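Local coordinates for WbbM protein (Klebsiella pneumoniae, PDB 6U4B) that is a bifunctional glycosyltransferase, an O-antigen polymerase that forms a trimer and binds magnesium, at residues Tyr211-Ile222 with Glu259-Leu269. Residues are numbered along the deposited sequence; the frame is centred on the assembly and turned at random.
Sequences YYTNMFVMRKDI and ERLFNIYIIKL
Asn-263 grips the backbone of Tyr-211 with both ends of its amide. Its CB stands on helix 253-272, and chi1 of -73° sets CG beside the helix backbone N, 3.5 Å from Tyr-211 N. At the tip, Asn-263 OD1 accepts from Tyr-211 N at 2.6 Å, in the carbonyl plane and on a lone pair. It also touches Tyr-211 CD1. Asn-263 ND2 gives to Tyr-211 O at 2.8 Å, from above that carbonyl's plane, and donates to Glu-259 O, one turn back. Together the three bonds hold the amide's rotation. The Tyr-211 ring lies within 14° of the amide plane, and its hydroxyl bonds to Glu-279.

Beside this clamp, Tyr-212 puts its ring edge over one guanidinium face of Arg-260, CE2 to NH2 3.6 Å. Water 1 joins Tyr-212 OH to Arg-260 NE; the hydroxyl also bonds Asn-168, and Arg-260 NH1 bonds His-256 O. Further along the chain, Phe-216 CD1 meets Phe-262 CZ at 3.6 Å, the rings slid apart with planes at 26°. Met-218 CE reaches the Phe-262 edge.

The contact packs the helix against the loop, strand 216-219 and the start of helix 220-240 in the DUF4422 region. Two direct bonds tie Tyr-211's backbone to the helix; between these segments, the strand is met by apolar packing.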
loop_
_atom_site.group_PDB
_atom_site.type_symbol
_atom_site.label_atom_id
_atom_site.label_comp_id
_atom_site.label_asym_id
_atom_site.label_seq_id
_atom_site.Cartn_x
_atom_site.Cartn_y
_atom_site.Cartn_z
ATOM N N TYR A 211 36.422 4.333 48.664
ATOM C CA TYR A 211 36.368 3.463 47.491
ATOM C C TYR A 211 35.562 4.167 46.407
ATOM O O TYR A 211 34.329 4.130 46.408
ATOM C CB TYR A 211 35.763 2.113 47.850
ATOM C CG TYR A 211 36.462 1.410 48.992
ATOM C CD1 TYR A 211 35.924 1.420 50.271
ATOM C CD2 TYR A 211 37.659 0.736 48.789
ATOM C CE1 TYR A 211 36.557 0.776 51.317
ATOM C CE2 TYR A 211 38.300 0.088 49.829
ATOM C CZ TYR A 211 37.745 0.113 51.090
ATOM O OH TYR A 211 38.381 -0.531 52.130
ATOM N N TYR A 212 36.263 4.819 45.477
ATOM C CA TYR A 212 35.618 5.509 44.361
ATOM C C TYR A 212 35.517 4.528 43.197
ATOM O O TYR A 212 36.314 4.528 42.256
ATOM C CB TYR A 212 36.385 6.775 43.999
ATOM C CG TYR A 212 36.124 7.890 44.983
ATOM C CD1 TYR A 212 36.830 7.971 46.177
ATOM C CD2 TYR A 212 35.145 8.842 44.733
ATOM C CE1 TYR A 212 36.580 8.981 47.086
ATOM C CE2 TYR A 212 34.889 9.855 45.634
ATOM C CZ TYR A 212 35.609 9.921 46.810
ATOM O OH TYR A 212 35.354 10.930 47.707
ATOM N N THR A 213 34.500 3.675 43.278
ATOM C CA THR A 213 34.373 2.546 42.373
ATOM C C THR A 213 32.954 2.005 42.457
ATOM O O THR A 213 32.217 2.280 43.410
ATOM C CB THR A 213 35.377 1.442 42.719
ATOM O OG1 THR A 213 35.342 0.420 41.715
ATOM C CG2 THR A 213 35.033 0.828 44.072
ATOM N N ASN A 214 32.581 1.244 41.430
ATOM C CA ASN A 214 31.417 0.367 41.465
ATOM C C ASN A 214 31.832 -1.079 41.218
ATOM O O ASN A 214 31.004 -1.914 40.844
ATOM C CB ASN A 214 30.371 0.816 40.444
ATOM C CG ASN A 214 30.985 1.173 39.106
ATOM O OD1 ASN A 214 32.144 1.578 39.031
ATOM N ND2 ASN A 214 30.212 1.028 38.041
ATOM N N MET A 215 33.112 -1.375 41.417
ATOM C CA MET A 215 33.683 -2.687 41.157
ATOM C C MET A 215 33.919 -3.380 42.494
ATOM O O MET A 215 34.709 -2.901 43.314
ATOM C CB MET A 215 34.985 -2.544 40.370
ATOM C CG MET A 215 35.531 -3.824 39.773
ATOM S SD MET A 215 36.717 -3.476 38.459
ATOM C CE MET A 215 37.932 -2.500 39.342
ATOM N N PHE A 216 33.224 -4.492 42.720
ATOM C CA PHE A 216 33.328 -5.186 43.996
ATOM C C PHE A 216 32.881 -6.630 43.826
ATOM O O PHE A 216 32.261 -6.996 42.825
ATOM C CB PHE A 216 32.492 -4.497 45.085
ATOM C CG PHE A 216 31.026 -4.370 44.746
ATOM C CD1 PHE A 216 30.511 -3.176 44.268
ATOM C CD2 PHE A 216 30.162 -5.443 44.910
ATOM C CE1 PHE A 216 29.164 -3.055 43.960
ATOM C CE2 PHE A 216 28.818 -5.330 44.603
ATOM C CZ PHE A 216 28.317 -4.134 44.128
ATOM N N VAL A 217 33.215 -7.441 44.825
ATOM C CA VAL A 217 32.636 -8.763 45.024
ATOM C C VAL A 217 32.222 -8.848 46.486
ATOM O O VAL A 217 33.038 -8.593 47.378
ATOM C CB VAL A 217 33.623 -9.898 44.682
ATOM C CG1 VAL A 217 32.910 -11.246 44.712
ATOM C CG2 VAL A 217 34.285 -9.663 43.331
ATOM N N MET A 218 30.960 -9.188 46.739
ATOM C CA MET A 218 30.489 -9.276 48.113
ATOM C C MET A 218 29.588 -10.490 48.284
ATOM O O MET A 218 29.114 -11.087 47.313
ATOM C CB MET A 218 29.760 -8.001 48.551
ATOM C CG MET A 218 28.512 -7.686 47.763
ATOM S SD MET A 218 27.690 -6.216 48.405
ATOM C CE MET A 218 28.943 -4.969 48.127
ATOM N N ARG A 219 29.368 -10.847 49.548
ATOM C CA ARG A 219 28.579 -12.017 49.893
ATOM C C ARG A 219 27.124 -11.828 49.479
ATOM O O ARG A 219 26.602 -10.710 49.441
ATOM C CB ARG A 219 28.672 -12.292 51.396
ATOM C CG ARG A 219 28.101 -13.635 51.821
ATOM C CD ARG A 219 29.185 -14.558 52.347
ATOM N NE ARG A 219 29.630 -14.174 53.683
ATOM C CZ ARG A 219 30.530 -14.845 54.393
ATOM N NH1 ARG A 219 30.872 -14.424 55.604
ATOM N NH2 ARG A 219 31.090 -15.939 53.894
ATOM N N LYS A 220 26.474 -12.954 49.171
ATOM C CA LYS A 220 25.103 -12.946 48.667
ATOM C C LYS A 220 24.163 -12.161 49.578
ATOM O O LYS A 220 23.352 -11.355 49.110
ATOM C CB LYS A 220 24.617 -14.387 48.503
ATOM C CG LYS A 220 23.131 -14.551 48.238
ATOM C CD LYS A 220 22.765 -16.028 48.266
ATOM C CE LYS A 220 21.264 -16.249 48.321
ATOM N NZ LYS A 220 20.933 -17.678 48.589
ATOM N N ASP A 221 24.266 -12.380 50.891
ATOM C CA ASP A 221 23.367 -11.700 51.819
ATOM C C ASP A 221 23.710 -10.220 51.948
ATOM O O ASP A 221 22.813 -9.381 52.098
ATOM C CB ASP A 221 23.404 -12.390 53.178
ATOM C CG ASP A 221 22.692 -13.727 53.163
ATOM O OD1 ASP A 221 21.614 -13.821 52.529
ATOM O OD2 ASP A 221 23.203 -14.686 53.782
ATOM N N ILE A 222 24.997 -9.877 51.888
ATOM C CA ILE A 222 25.381 -8.471 51.913
ATOM C C ILE A 222 24.950 -7.774 50.627
ATOM O O ILE A 222 24.587 -6.590 50.644
ATOM C CB ILE A 222 26.898 -8.343 52.153
ATOM C CG1 ILE A 222 27.283 -9.022 53.472
ATOM C CG2 ILE A 222 27.325 -6.884 52.175
ATOM C CD1 ILE A 222 28.724 -8.795 53.886
ATOM N N GLU A 259 28.477 5.994 44.234
ATOM C CA GLU A 259 29.838 5.702 44.675
ATOM C C GLU A 259 30.057 6.157 46.113
ATOM O O GLU A 259 30.786 5.511 46.877
ATOM C CB GLU A 259 30.849 6.375 43.751
ATOM C CG GLU A 259 30.908 5.809 42.349
ATOM C CD GLU A 259 31.992 6.467 41.517
ATOM O OE1 GLU A 259 31.763 6.697 40.311
ATOM O OE2 GLU A 259 33.067 6.769 42.077
ATOM N N ARG A 260 29.440 7.277 46.495
ATOM C CA ARG A 260 29.547 7.766 47.866
ATOM C C ARG A 260 28.677 6.948 48.809
ATOM O O ARG A 260 29.099 6.634 49.927
ATOM C CB ARG A 260 29.158 9.246 47.941
ATOM C CG ARG A 260 30.227 10.214 47.456
ATOM C CD ARG A 260 30.320 10.269 45.937
ATOM N NE ARG A 260 31.377 11.171 45.497
ATOM C CZ ARG A 260 31.731 11.338 44.229
ATOM N NH1 ARG A 260 31.108 10.664 43.271
ATOM N NH2 ARG A 260 32.708 12.179 43.920
ATOM N N LEU A 261 27.462 6.600 48.374
ATOM C CA LEU A 261 26.582 5.787 49.209
ATOM C C LEU A 261 27.196 4.423 49.489
ATOM O O LEU A 261 27.016 3.863 50.579
ATOM C CB LEU A 261 25.217 5.640 48.537
ATOM C CG LEU A 261 24.415 6.929 48.352
ATOM C CD1 LEU A 261 23.146 6.668 47.548
ATOM C CD2 LEU A 261 24.081 7.547 49.703
ATOM N N PHE A 262 27.918 3.872 48.510
ATOM C CA PHE A 262 28.635 2.616 48.700
ATOM C C PHE A 262 29.562 2.693 49.910
ATOM O O PHE A 262 29.602 1.778 50.743
ATOM C CB PHE A 262 29.412 2.288 47.423
ATOM C CG PHE A 262 30.067 0.933 47.424
ATOM C CD1 PHE A 262 29.332 -0.212 47.675
ATOM C CD2 PHE A 262 31.416 0.805 47.133
ATOM C CE1 PHE A 262 29.936 -1.458 47.664
ATOM C CE2 PHE A 262 32.025 -0.436 47.118
ATOM C CZ PHE A 262 31.283 -1.568 47.384
ATOM N N ASN A 263 30.303 3.796 50.031
ATOM C CA ASN A 263 31.202 3.978 51.167
ATOM C C ASN A 263 30.432 4.159 52.468
ATOM O O ASN A 263 30.807 3.590 53.500
ATOM C CB ASN A 263 32.116 5.176 50.921
ATOM C CG ASN A 263 33.179 4.896 49.881
ATOM O OD1 ASN A 263 34.291 4.479 50.213
ATOM N ND2 ASN A 263 32.847 5.122 48.616
ATOM N N ILE A 264 29.365 4.964 52.445
ATOM C CA ILE A 264 28.558 5.170 53.644
ATOM C C ILE A 264 28.009 3.841 54.148
ATOM O O ILE A 264 27.986 3.579 55.358
ATOM C CB ILE A 264 27.431 6.181 53.357
ATOM C CG1 ILE A 264 28.021 7.563 53.057
ATOM C CG2 ILE A 264 26.450 6.243 54.517
ATOM C CD1 ILE A 264 27.002 8.573 52.575
ATOM N N TYR A 265 27.582 2.973 53.227
ATOM C CA TYR A 265 27.035 1.678 53.616
ATOM C C TYR A 265 28.103 0.781 54.232
ATOM O O TYR A 265 27.853 0.122 55.247
ATOM C CB TYR A 265 26.395 0.999 52.404
ATOM C CG TYR A 265 25.880 -0.395 52.681
ATOM C CD1 TYR A 265 24.622 -0.595 53.235
ATOM C CD2 TYR A 265 26.650 -1.512 52.387
ATOM C CE1 TYR A 265 24.148 -1.868 53.491
ATOM C CE2 TYR A 265 26.185 -2.788 52.640
ATOM C CZ TYR A 265 24.935 -2.961 53.191
ATOM O OH TYR A 265 24.473 -4.234 53.439
ATOM N N ILE A 266 29.295 0.737 53.630
ATOM C CA ILE A 266 30.360 -0.114 54.151
ATOM C C ILE A 266 30.813 0.369 55.522
ATOM O O ILE A 266 31.012 -0.435 56.441
ATOM C CB ILE A 266 31.535 -0.170 53.156
ATOM C CG1 ILE A 266 31.145 -0.958 51.906
ATOM C CG2 ILE A 266 32.769 -0.783 53.811
ATOM C CD1 ILE A 266 32.242 -1.042 50.873
ATOM N N ILE A 267 30.976 1.684 55.685
ATOM C CA ILE A 267 31.434 2.230 56.960
ATOM C C ILE A 267 30.446 1.893 58.069
ATOM O O ILE A 267 30.841 1.592 59.202
ATOM C CB ILE A 267 31.660 3.749 56.832
ATOM C CG1 ILE A 267 32.878 4.028 55.946
ATOM C CG2 ILE A 267 31.826 4.396 58.203
ATOM C CD1 ILE A 267 33.096 5.491 55.654
ATOM N N LYS A 268 29.149 1.914 57.756
ATOM C CA LYS A 268 28.137 1.539 58.738
ATOM C C LYS A 268 28.282 0.078 59.152
ATOM O O LYS A 268 28.119 -0.259 60.331
ATOM C CB LYS A 268 26.745 1.807 58.167
ATOM C CG LYS A 268 25.600 1.143 58.914
ATOM C CD LYS A 268 25.397 1.745 60.289
ATOM C CE LYS A 268 24.044 1.347 60.851
ATOM N NZ LYS A 268 23.781 -0.108 60.679
ATOM N N LEU A 269 28.588 -0.802 58.197
ATOM C CA LEU A 269 28.764 -2.214 58.524
ATOM C C LEU A 269 29.992 -2.432 59.400
ATOM O O LEU A 269 29.975 -3.278 60.303
ATOM C CB LEU A 269 28.865 -3.040 57.242
ATOM C CG LEU A 269 27.615 -3.798 56.793
ATOM C CD1 LEU A 269 26.387 -2.900 56.830
ATOM C CD2 LEU A 269 27.821 -4.372 55.399
HETATM O O HOH W 1 33.442 12.398 46.917
#